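Probable aminotransferase (Pseudomonas aeruginosa, PDB 5YKR) is a probable aminotransferase of the class-III family, a pyridoxal-phosphate enzyme that carries its cofactor covalently bound. Local coordinates at residues 21-26 and 55-60; 75-80 and 416-421; 386-391 and 427-432; 370-375 and 448-453. One frame throughout, in Å; residues are numbered along the deposited sequence.

Contact 1 (21-26 and 55-60); sequences RRFDEL and GNCPLL
G55 packs onto the ring of F23, its CA standing over the middle of one face in a CH-pi contact, 4.0 Å from the ring centroid and 9° off the normal. From there the chain bends round the far end of the ring. F23 CZ comes within 3.2 Å of C57 O, while C57 SG lies at the ring edge, in plane, 3.8 Å from F23 CE1, a sulfur-aromatic contact. L59 adds its CD2 methyl at 3.9 Å from F23 CE2, on the other side of CZ from the sulfur. In F23, CG is anti to the backbone N (chi1 174°), beside the carbonyl carbon, and the CB bond points at the loop.

Beside the ring the contact turns polar. N56 ND2 donates to D24 OD1 at 3.0 Å, an almost straight bond (177°) that leaves in the amide plane and meets the oxygen on its syn side. A water closes a small triangle, donating a hydrogen bond to D24 OD2 and accepting one from N56 ND2. G55, with positive phi and no side chain, lets its CA lie directly on the ring.

Further out, F23 also meets H27 ring to ring and touches L415 and L418 of helix 407-418. C57 packs on Y34 of helix 28-37, and N56 reaches P316 of the second subunit. Helix 9-26 is thereby joined to the loop that leads into strand 61-65.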
# COMPACT_ATOMS: atom_id res chain seq x y z
N ARG A 21 8.21 -9.33 34.22
CA ARG A 21 8.69 -10.66 34.62
C ARG A 21 7.63 -11.74 34.39
O ARG A 21 7.95 -12.79 33.82
CB ARG A 21 9.16 -10.65 36.08
CG ARG A 21 9.78 -11.93 36.53
CD ARG A 21 10.57 -11.71 37.84
NE ARG A 21 9.81 -11.06 38.91
CZ ARG A 21 8.85 -11.64 39.64
NH1 ARG A 21 8.49 -12.92 39.45
NH2 ARG A 21 8.22 -10.92 40.58
N ARG A 22 6.39 -11.45 34.78
CA ARG A 22 5.25 -12.35 34.53
C ARG A 22 5.12 -12.62 33.03
O ARG A 22 4.87 -13.74 32.62
CB ARG A 22 3.95 -11.74 35.07
CG ARG A 22 2.70 -12.60 35.04
CD ARG A 22 1.42 -11.87 35.54
NE ARG A 22 1.49 -11.47 36.91
CZ ARG A 22 1.31 -12.31 37.94
NH1 ARG A 22 1.07 -13.61 37.75
NH2 ARG A 22 1.40 -11.89 39.17
N PHE A 23 5.32 -11.60 32.20
CA PHE A 23 5.19 -11.76 30.76
C PHE A 23 6.24 -12.79 30.24
O PHE A 23 5.94 -13.67 29.42
CB PHE A 23 5.34 -10.43 30.04
CG PHE A 23 5.34 -10.57 28.57
CD1 PHE A 23 6.51 -10.89 27.88
CD2 PHE A 23 4.15 -10.45 27.86
CE1 PHE A 23 6.49 -11.06 26.52
CE2 PHE A 23 4.13 -10.64 26.48
CZ PHE A 23 5.31 -10.95 25.81
N ASP A 24 7.47 -12.65 30.73
CA ASP A 24 8.54 -13.58 30.35
C ASP A 24 8.20 -15.02 30.76
O ASP A 24 8.39 -15.97 29.98
CB ASP A 24 9.86 -13.18 31.01
CG ASP A 24 10.38 -11.80 30.59
OD1 ASP A 24 10.01 -11.33 29.50
OD2 ASP A 24 11.23 -11.22 31.36
N GLU A 25 7.69 -15.18 31.98
CA GLU A 25 7.36 -16.50 32.51
C GLU A 25 6.23 -17.17 31.74
O GLU A 25 6.29 -18.35 31.50
CB GLU A 25 6.98 -16.44 33.98
CG GLU A 25 8.06 -16.04 34.95
CD GLU A 25 7.51 -15.69 36.33
OE1 GLU A 25 6.31 -16.02 36.66
OE2 GLU A 25 8.28 -15.05 37.10
N LEU A 26 5.22 -16.39 31.37
CA LEU A 26 4.03 -16.92 30.69
C LEU A 26 4.22 -17.17 29.22
O LEU A 26 3.48 -17.97 28.65
CB LEU A 26 2.87 -15.92 30.85
CG LEU A 26 2.20 -15.84 32.22
CD1 LEU A 26 1.22 -14.67 32.25
CD2 LEU A 26 1.46 -17.13 32.57
N GLY A 55 5.52 -5.59 27.19
CA GLY A 55 6.13 -6.90 27.23
C GLY A 55 7.38 -6.86 26.42
O GLY A 55 7.62 -5.98 25.59
N ASN A 56 8.19 -7.85 26.65
CA ASN A 56 9.52 -7.81 26.11
C ASN A 56 9.63 -8.31 24.68
O ASN A 56 10.65 -8.09 24.04
CB ASN A 56 10.43 -8.52 27.08
CG ASN A 56 10.65 -7.72 28.36
OD1 ASN A 56 10.92 -6.51 28.32
ND2 ASN A 56 10.55 -8.38 29.51
N CYS A 57 8.56 -8.87 24.15
CA CYS A 57 8.49 -9.20 22.72
C CYS A 57 7.04 -9.27 22.29
O CYS A 57 6.15 -9.45 23.13
CB CYS A 57 9.14 -10.57 22.45
SG CYS A 57 8.37 -11.95 23.35
N PRO A 58 6.77 -9.14 20.96
CA PRO A 58 5.42 -9.39 20.49
C PRO A 58 5.06 -10.88 20.64
O PRO A 58 5.91 -11.77 20.47
CB PRO A 58 5.46 -9.02 19.01
CG PRO A 58 6.86 -9.08 18.64
CD PRO A 58 7.65 -8.71 19.85
N LEU A 59 3.79 -11.13 20.96
CA LEU A 59 3.29 -12.51 20.93
C LEU A 59 3.30 -13.05 19.49
O LEU A 59 2.93 -12.34 18.58
CB LEU A 59 1.88 -12.55 21.46
CG LEU A 59 1.59 -12.05 22.88
CD1 LEU A 59 0.09 -12.00 23.08
CD2 LEU A 59 2.29 -12.94 23.88
N LEU A 60 3.65 -14.34 19.35
CA LEU A 60 3.39 -15.06 18.09
C LEU A 60 2.03 -15.75 18.21
O LEU A 60 1.74 -16.47 19.17
CB LEU A 60 4.46 -16.07 17.69
CG LEU A 60 5.58 -15.53 16.78
CD1 LEU A 60 6.43 -14.59 17.64
CD2 LEU A 60 6.41 -16.63 16.18
O HOH W 1 11.51 -8.43 32.43

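Contact 2 (75-80 and 416-421); sequences QQYVDF and YLLNRG
Q76, Y77 and V78 run past G421, where helix 407-418 has just ended. Ahead of them Q75 reaches across through water: its NE2 donates to two waters, one of which donates in turn to L418 O and the other to N419 O. Q76 contributes mainly backbone, its O lying 3.7 Å from G421 CA, while its side-chain OE1 accepts from R68.

Y77 brings its ring to the helix end. Its CG is anti to the carbonyl carbon (chi1 -52°); the ring's edge meets L418 O, which lies near the ring plane, 3.3 Å from Y77 CE2. The same carbonyl accepts from G421 N and from the first water, so it is well satisfied although buried. Y77 CE2 also touches L418 CD2 at 4.2 Å. Y77 OH is hydrogen-bonded to D71 OD2, and the water on L418 O makes a weak bond to it, which steadies the far end of the ring.

At V78 the backbones join: V78 N donates to G421 O at 2.9 Å (158° at the hydrogen), and Y77 CA makes a CA-H...O contact with that oxygen at 3.2 Å. V78 CG1 also lies 3.5 Å from G421 O.

Behind the turn, R420 swings back so that its NH1 sits over the Y416 ring and donates to Y416 O; E19 is its salt-bridge partner. G421, at positive phi, is the C' residue of a Schellman motif, which ends the helix and releases the chain into strand 422-423, parallel to strand 76-79 at the edge of a mixed sheet.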
# COMPACT_ATOMS: atom_id res chain seq x y z
N GLN A 75 -1.57 -19.73 25.41
CA GLN A 75 -2.38 -18.76 26.11
C GLN A 75 -3.50 -18.31 25.23
O GLN A 75 -3.30 -18.12 23.99
CB GLN A 75 -1.55 -17.54 26.51
CG GLN A 75 -0.45 -17.84 27.50
CD GLN A 75 -0.99 -18.04 28.88
OE1 GLN A 75 -1.03 -19.16 29.34
NE2 GLN A 75 -1.49 -16.96 29.50
N GLN A 76 -4.66 -18.09 25.82
CA GLN A 76 -5.87 -17.66 25.12
C GLN A 76 -6.23 -16.27 25.54
O GLN A 76 -6.11 -15.93 26.71
CB GLN A 76 -7.03 -18.63 25.36
CG GLN A 76 -6.76 -19.98 24.74
CD GLN A 76 -7.98 -20.89 24.70
OE1 GLN A 76 -9.12 -20.48 24.39
NE2 GLN A 76 -7.75 -22.14 25.04
N TYR A 77 -6.73 -15.47 24.60
CA TYR A 77 -7.08 -14.09 24.81
C TYR A 77 -8.44 -13.78 24.21
O TYR A 77 -8.82 -14.38 23.19
CB TYR A 77 -6.05 -13.15 24.14
CG TYR A 77 -4.61 -13.44 24.49
CD1 TYR A 77 -3.92 -14.44 23.84
CD2 TYR A 77 -3.96 -12.75 25.51
CE1 TYR A 77 -2.62 -14.78 24.20
CE2 TYR A 77 -2.65 -13.02 25.83
CZ TYR A 77 -1.97 -14.05 25.18
OH TYR A 77 -0.67 -14.31 25.57
N VAL A 78 -9.14 -12.82 24.82
CA VAL A 78 -10.19 -12.09 24.14
C VAL A 78 -9.51 -10.83 23.55
O VAL A 78 -8.69 -10.16 24.18
CB VAL A 78 -11.42 -11.69 24.97
CG1 VAL A 78 -11.05 -11.11 26.25
CG2 VAL A 78 -12.27 -10.69 24.23
N ASP A 79 -9.83 -10.59 22.28
CA ASP A 79 -9.18 -9.56 21.47
C ASP A 79 -10.07 -8.37 21.27
O ASP A 79 -11.07 -8.43 20.51
CB ASP A 79 -8.73 -10.19 20.15
CG ASP A 79 -7.79 -9.30 19.37
OD1 ASP A 79 -7.53 -8.15 19.80
OD2 ASP A 79 -7.34 -9.73 18.27
N PHE A 80 -9.72 -7.26 21.94
CA PHE A 80 -10.30 -5.94 21.70
C PHE A 80 -9.41 -5.01 20.84
O PHE A 80 -9.75 -3.85 20.58
CB PHE A 80 -10.62 -5.23 23.06
CG PHE A 80 -11.77 -5.83 23.83
CD1 PHE A 80 -13.06 -5.56 23.46
CD2 PHE A 80 -11.56 -6.73 24.84
CE1 PHE A 80 -14.13 -6.09 24.15
CE2 PHE A 80 -12.64 -7.28 25.54
CZ PHE A 80 -13.89 -6.95 25.20
N TYR A 416 -0.83 -5.57 32.03
CA TYR A 416 -1.61 -6.24 33.09
C TYR A 416 -2.76 -7.01 32.46
O TYR A 416 -3.00 -8.19 32.80
CB TYR A 416 -2.11 -5.19 34.07
CG TYR A 416 -2.75 -5.76 35.31
CD1 TYR A 416 -4.05 -6.19 35.29
CD2 TYR A 416 -2.02 -5.89 36.50
CE1 TYR A 416 -4.67 -6.68 36.43
CE2 TYR A 416 -2.61 -6.41 37.63
CZ TYR A 416 -3.95 -6.81 37.57
OH TYR A 416 -4.55 -7.33 38.69
N LEU A 417 -3.46 -6.38 31.51
CA LEU A 417 -4.56 -7.04 30.83
C LEU A 417 -4.08 -8.20 29.95
O LEU A 417 -4.67 -9.29 29.95
CB LEU A 417 -5.41 -6.04 30.05
CG LEU A 417 -6.60 -5.55 30.84
CD1 LEU A 417 -6.18 -4.73 32.05
CD2 LEU A 417 -7.54 -4.73 30.04
N LEU A 418 -3.01 -7.97 29.21
CA LEU A 418 -2.46 -9.03 28.32
C LEU A 418 -2.12 -10.30 29.10
O LEU A 418 -2.51 -11.42 28.73
CB LEU A 418 -1.23 -8.48 27.57
CG LEU A 418 -0.56 -9.41 26.56
CD1 LEU A 418 0.16 -8.58 25.48
CD2 LEU A 418 0.37 -10.45 27.18
N ASN A 419 -1.41 -10.12 30.21
CA ASN A 419 -1.01 -11.27 31.04
C ASN A 419 -2.18 -12.02 31.68
O ASN A 419 -1.99 -13.12 32.20
CB ASN A 419 -0.05 -10.82 32.15
CG ASN A 419 1.38 -10.56 31.67
OD1 ASN A 419 1.85 -11.10 30.67
ND2 ASN A 419 2.09 -9.69 32.44
N ARG A 420 -3.37 -11.43 31.63
CA ARG A 420 -4.59 -12.05 32.17
C ARG A 420 -5.64 -12.28 31.09
O ARG A 420 -6.81 -12.47 31.36
CB ARG A 420 -5.11 -11.21 33.35
CG ARG A 420 -4.17 -11.25 34.55
CD ARG A 420 -4.45 -10.11 35.53
NE ARG A 420 -3.45 -10.09 36.59
CZ ARG A 420 -2.21 -9.65 36.48
NH1 ARG A 420 -1.75 -9.20 35.30
NH2 ARG A 420 -1.37 -9.71 37.51
N GLY A 421 -5.18 -12.33 29.82
CA GLY A 421 -6.01 -12.83 28.72
C GLY A 421 -6.88 -11.82 27.97
O GLY A 421 -7.88 -12.22 27.34
O HOH W 2 -1.02 -14.02 28.85
O HOH W 3 -2.71 -15.76 32.06

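Contact 3 (386-391 and 427-432)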
# COMPACT_ATOMS: atom_id res chain seq x y z
N VAL A 386 -14.30 2.45 21.99
CA VAL A 386 -14.33 3.11 23.31
C VAL A 386 -12.89 3.46 23.73
O VAL A 386 -12.01 2.59 23.66
CB VAL A 386 -14.91 2.14 24.37
CG1 VAL A 386 -14.93 2.74 25.78
CG2 VAL A 386 -16.34 1.73 23.96
N GLU A 387 -12.66 4.70 24.17
CA GLU A 387 -11.29 5.07 24.60
C GLU A 387 -11.34 6.04 25.76
O GLU A 387 -12.13 6.98 25.74
CB GLU A 387 -10.54 5.69 23.41
CG GLU A 387 -9.10 6.09 23.70
CD GLU A 387 -8.19 6.08 22.47
OE1 GLU A 387 -8.74 6.02 21.33
OE2 GLU A 387 -6.94 6.20 22.65
N TYR A 388 -10.41 5.83 26.69
CA TYR A 388 -10.23 6.77 27.78
C TYR A 388 -8.93 7.61 27.62
O TYR A 388 -8.03 7.27 26.82
CB TYR A 388 -10.30 6.09 29.14
CG TYR A 388 -9.46 4.86 29.29
CD1 TYR A 388 -8.13 4.94 29.78
CD2 TYR A 388 -9.97 3.60 28.98
CE1 TYR A 388 -7.36 3.80 29.89
CE2 TYR A 388 -9.19 2.46 29.14
CZ TYR A 388 -7.91 2.57 29.63
OH TYR A 388 -7.10 1.50 29.79
N LEU A 389 -8.90 8.73 28.31
CA LEU A 389 -7.80 9.69 28.26
C LEU A 389 -7.57 10.16 29.68
O LEU A 389 -8.52 10.29 30.48
CB LEU A 389 -8.19 10.90 27.40
CG LEU A 389 -7.76 11.06 25.95
CD1 LEU A 389 -8.40 12.30 25.36
CD2 LEU A 389 -6.23 11.01 25.78
N PHE A 390 -6.31 10.51 29.98
CA PHE A 390 -5.93 10.86 31.37
C PHE A 390 -6.11 12.37 31.63
O PHE A 390 -5.18 13.06 32.03
CB PHE A 390 -4.49 10.43 31.68
CG PHE A 390 -4.13 9.02 31.27
CD1 PHE A 390 -5.04 7.97 31.37
CD2 PHE A 390 -2.87 8.74 30.81
CE1 PHE A 390 -4.68 6.68 30.99
CE2 PHE A 390 -2.48 7.46 30.45
CZ PHE A 390 -3.40 6.43 30.53
N MET A 391 -7.33 12.84 31.40
CA MET A 391 -7.71 14.20 31.77
C MET A 391 -9.20 14.20 32.16
O MET A 391 -9.99 13.31 31.77
CB MET A 391 -7.43 15.16 30.60
CG MET A 391 -8.16 14.84 29.30
SD MET A 391 -7.67 15.78 27.85
CE MET A 391 -8.33 17.41 28.28
N PHE A 427 -1.35 0.96 20.70
CA PHE A 427 -1.18 2.36 20.23
C PHE A 427 -2.21 3.31 20.75
O PHE A 427 -2.16 4.49 20.45
CB PHE A 427 -1.16 2.43 18.70
CG PHE A 427 -0.35 1.35 18.06
CD1 PHE A 427 0.98 1.22 18.33
CD2 PHE A 427 -0.94 0.43 17.21
CE1 PHE A 427 1.72 0.16 17.77
CE2 PHE A 427 -0.23 -0.58 16.65
CZ PHE A 427 1.10 -0.75 16.95
N HIS A 428 -3.19 2.79 21.49
CA HIS A 428 -4.33 3.60 21.94
C HIS A 428 -4.71 3.12 23.34
O HIS A 428 -4.29 2.06 23.75
CB HIS A 428 -5.55 3.44 20.97
CG HIS A 428 -5.26 3.81 19.53
ND1 HIS A 428 -4.97 2.92 18.51
CD2 HIS A 428 -5.15 5.04 19.00
CE1 HIS A 428 -4.71 3.62 17.40
NE2 HIS A 428 -4.85 4.90 17.66
N ASN A 429 -5.62 3.81 24.01
CA ASN A 429 -6.28 3.30 25.22
C ASN A 429 -7.71 2.92 24.87
O ASN A 429 -8.69 3.33 25.55
CB ASN A 429 -6.24 4.35 26.33
CG ASN A 429 -4.82 4.67 26.74
OD1 ASN A 429 -4.13 3.78 27.27
ND2 ASN A 429 -4.36 5.93 26.48
N MET A 430 -7.84 2.17 23.77
CA MET A 430 -9.15 1.89 23.18
C MET A 430 -9.46 0.39 23.26
O MET A 430 -8.59 -0.44 23.38
CB MET A 430 -9.27 2.37 21.69
CG MET A 430 -8.62 1.48 20.64
SD MET A 430 -9.80 0.31 19.94
CE MET A 430 -8.78 -0.51 18.72
N ALA A 431 -10.76 0.09 23.17
CA ALA A 431 -11.26 -1.27 22.96
C ALA A 431 -12.32 -1.18 21.88
O ALA A 431 -13.12 -0.22 21.82
CB ALA A 431 -11.92 -1.80 24.24
N LEU A 432 -12.29 -2.17 20.99
CA LEU A 432 -13.19 -2.25 19.87
C LEU A 432 -13.98 -3.56 19.97
O LEU A 432 -13.38 -4.63 20.17
CB LEU A 432 -12.29 -2.24 18.59
CG LEU A 432 -13.01 -2.16 17.24
CD1 LEU A 432 -13.94 -0.94 17.06
CD2 LEU A 432 -11.94 -2.18 16.19
O HOH W 4 -10.95 1.66 26.30
O HOH W 5 -6.14 7.74 24.85
O HOH W 6 -4.04 1.97 28.88
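V386 and A431 form an antiparallel hydrogen-bonded pair: V386 N donates to A431 O at 2.9 Å and A431 N returns to V386 O at 2.8 Å. Next to it, E387 and M430 make the non-hydrogen-bonded pair, and here the strands press together, with M430 CA only 3.0 Å from V386 O in a CA-H...O contact. The ladder then ends at N429, whose O still accepts from Y388 N, though at a longer 3.2 Å. Y388 CG takes the crowded position between backbone N and carbonyl carbon (chi1 49°), and its ring lies under N429, whose CB stands over the ring face, 4.0 Å from the centroid and 19° off the normal. On the face of V386 and Y388 a water donates to both V386 O and N429 O.

Strand 430-432 is one edge of the three-stranded antiparallel sheet, completed by strands 385-389 and 378-382, that belongs to the small C-terminal domain of this aminotransferase fold. V386 and A431 both pack on L362 of helix 349-372.

The other side of the contact is looser and partly bridged by water. E387, its chain extended, reaches along to N429 with OE2, which accepts from N429 N at 3.1 Å, the donor standing well above the carboxylate plane (55°). That oxygen also accepts from a water that links Y388 O and N429 ND2. N429 ND2 also makes a weak hydrogen bond to E410 OE2.

Contact 4 (370-375 and 448-453); sequences LEELRL and LLRDCL
E372 and R450 meet crosswise, their side chains at about a right angle and the carboxylate and guanidinium planes 75° apart. The arginine offers its NE/NH2 side, and both nitrogens converge on one oxygen: NH2 donates to E372 OE2 at 2.9 Å and NE to the same E372 OE2 at 3.2 Å. OE2 lies near the guanidinium plane. From the glutamate's side, NH2 arrives nearly in line with the C-O bond, while NE comes from above the carboxylate, both from one face. The R450 chain bends at chi2 (61°), which turns CD aside; E372 is extended and reaches across to it.

L373 forks between the salt bridge and the apolar layer beneath. Its CD2 stands over the centre of the guanidinium face, 3.8 Å from R450 CZ, and its CD1 rests on L453 CB at 3.6 Å. The aliphatic branch thus covers one side of a charged group that lies partly exposed.

This is where helix 349-372 ends against helix 439-456, and a Schellman motif makes the ending. R374 has positive phi (60°), with R374 N bonded to E371 O and L375 N to L370 O. The reversal brings L375 round to the same neighbour as L373: L375 CD1 lies 4.0 Å from L453 CD1, the two leucines crossing obliquely. L370 CD2 touches that methyl more distantly, at 4.5 Å. L370 and L453 also pack on W377, and R450 lies against T369 on the preceding turn of helix 349-372.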
# COMPACT_ATOMS: atom_id res chain seq x y z
N LEU A 370 -13.67 4.74 36.80
CA LEU A 370 -13.04 6.05 36.88
C LEU A 370 -13.71 6.92 37.96
O LEU A 370 -13.03 7.58 38.73
CB LEU A 370 -13.05 6.77 35.53
CG LEU A 370 -12.32 6.05 34.39
CD1 LEU A 370 -12.36 6.90 33.13
CD2 LEU A 370 -10.94 5.55 34.72
N GLU A 371 -15.05 6.86 38.02
CA GLU A 371 -15.80 7.62 39.01
C GLU A 371 -15.54 7.11 40.43
O GLU A 371 -15.27 7.88 41.36
CB GLU A 371 -17.28 7.62 38.66
CG GLU A 371 -17.62 8.48 37.45
CD GLU A 371 -19.08 8.36 36.99
OE1 GLU A 371 -19.82 7.52 37.57
OE2 GLU A 371 -19.48 9.09 36.05
N GLU A 372 -15.56 5.80 40.60
CA GLU A 372 -15.39 5.20 41.91
C GLU A 372 -14.02 5.50 42.49
O GLU A 372 -13.90 5.84 43.66
CB GLU A 372 -15.55 3.69 41.81
CG GLU A 372 -15.29 2.93 43.07
CD GLU A 372 -15.47 1.44 42.91
OE1 GLU A 372 -16.46 1.02 42.28
OE2 GLU A 372 -14.62 0.69 43.45
N LEU A 373 -12.99 5.41 41.64
CA LEU A 373 -11.62 5.65 42.07
C LEU A 373 -11.22 7.12 42.05
O LEU A 373 -10.07 7.45 42.37
CB LEU A 373 -10.67 4.82 41.21
CG LEU A 373 -10.87 3.29 41.26
CD1 LEU A 373 -9.88 2.61 40.34
CD2 LEU A 373 -10.75 2.74 42.68
N ARG A 374 -12.13 8.00 41.65
CA ARG A 374 -11.93 9.46 41.64
C ARG A 374 -10.77 9.86 40.75
O ARG A 374 -10.05 10.83 41.00
CB ARG A 374 -11.81 10.02 43.08
CG ARG A 374 -13.01 9.68 43.95
CD ARG A 374 -12.94 10.44 45.28
NE ARG A 374 -14.11 10.11 46.10
CZ ARG A 374 -14.25 10.35 47.39
NH1 ARG A 374 -13.31 10.99 48.08
NH2 ARG A 374 -15.36 9.95 47.98
N LEU A 375 -10.58 9.11 39.67
CA LEU A 375 -9.46 9.41 38.78
C LEU A 375 -9.80 10.62 37.92
O LEU A 375 -10.92 10.72 37.41
CB LEU A 375 -9.12 8.20 37.92
CG LEU A 375 -8.41 7.07 38.61
CD1 LEU A 375 -8.52 5.81 37.77
CD2 LEU A 375 -6.97 7.42 38.88
N LEU A 448 -10.58 -6.72 35.01
CA LEU A 448 -9.12 -6.61 34.99
C LEU A 448 -8.63 -5.16 35.08
O LEU A 448 -7.65 -4.88 35.75
CB LEU A 448 -8.56 -7.27 33.72
CG LEU A 448 -8.75 -8.77 33.67
CD1 LEU A 448 -8.13 -9.28 32.39
CD2 LEU A 448 -8.15 -9.50 34.86
N LEU A 449 -9.31 -4.26 34.38
CA LEU A 449 -8.96 -2.84 34.45
C LEU A 449 -9.14 -2.32 35.87
O LEU A 449 -8.28 -1.56 36.40
CB LEU A 449 -9.73 -2.02 33.43
CG LEU A 449 -9.46 -0.51 33.45
CD1 LEU A 449 -8.00 -0.19 33.10
CD2 LEU A 449 -10.38 0.17 32.46
N ARG A 450 -10.27 -2.68 36.49
CA ARG A 450 -10.54 -2.27 37.85
C ARG A 450 -9.52 -2.82 38.82
O ARG A 450 -9.04 -2.07 39.71
CB ARG A 450 -11.93 -2.71 38.25
CG ARG A 450 -12.29 -2.42 39.71
CD ARG A 450 -12.27 -0.94 40.05
NE ARG A 450 -12.56 -0.73 41.48
CZ ARG A 450 -11.71 -0.95 42.48
NH1 ARG A 450 -10.47 -1.39 42.29
NH2 ARG A 450 -12.11 -0.72 43.72
N ASP A 451 -9.13 -4.09 38.65
CA ASP A 451 -8.10 -4.69 39.46
C ASP A 451 -6.76 -3.95 39.31
O ASP A 451 -6.08 -3.71 40.31
CB ASP A 451 -7.88 -6.17 39.15
CG ASP A 451 -9.03 -7.06 39.58
OD1 ASP A 451 -9.97 -6.61 40.30
OD2 ASP A 451 -8.99 -8.24 39.17
N CYS A 452 -6.38 -3.67 38.07
CA CYS A 452 -5.10 -3.02 37.82
C CYS A 452 -5.04 -1.64 38.49
O CYS A 452 -4.07 -1.32 39.19
CB CYS A 452 -4.87 -2.88 36.31
SG CYS A 452 -3.26 -2.20 35.88
N LEU A 453 -6.07 -0.84 38.25
CA LEU A 453 -6.12 0.50 38.81
C LEU A 453 -6.20 0.46 40.32
O LEU A 453 -5.56 1.31 40.98
CB LEU A 453 -7.26 1.32 38.22
CG LEU A 453 -7.11 1.64 36.75
CD1 LEU A 453 -8.40 2.19 36.16
CD2 LEU A 453 -5.99 2.62 36.55

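Contacts 1, 2 and 3 are mostly buried, whereas contact 4 keeps its salt bridge at the surface above a leucine layer. Chemistry follows place: an aromatic ring on a glycine in contact 1, a helix end on a strand in contact 2, a backbone ladder in contact 3, charge and aliphatic packing in contact 4. Contacts 1 and 2 touch, with F23 CA 3.4 Å from N419 OD1. F80 O and L432 N, 3.1 Å apart in a probable hydrogen bond, connect contacts 2 and 3. Helix 407-418 carries a segment of contact 2 and is touched by F23 of contact 1, F390 of contact 3 and C452 of contact 4, while strand 430-432 leads on to helix 439-456.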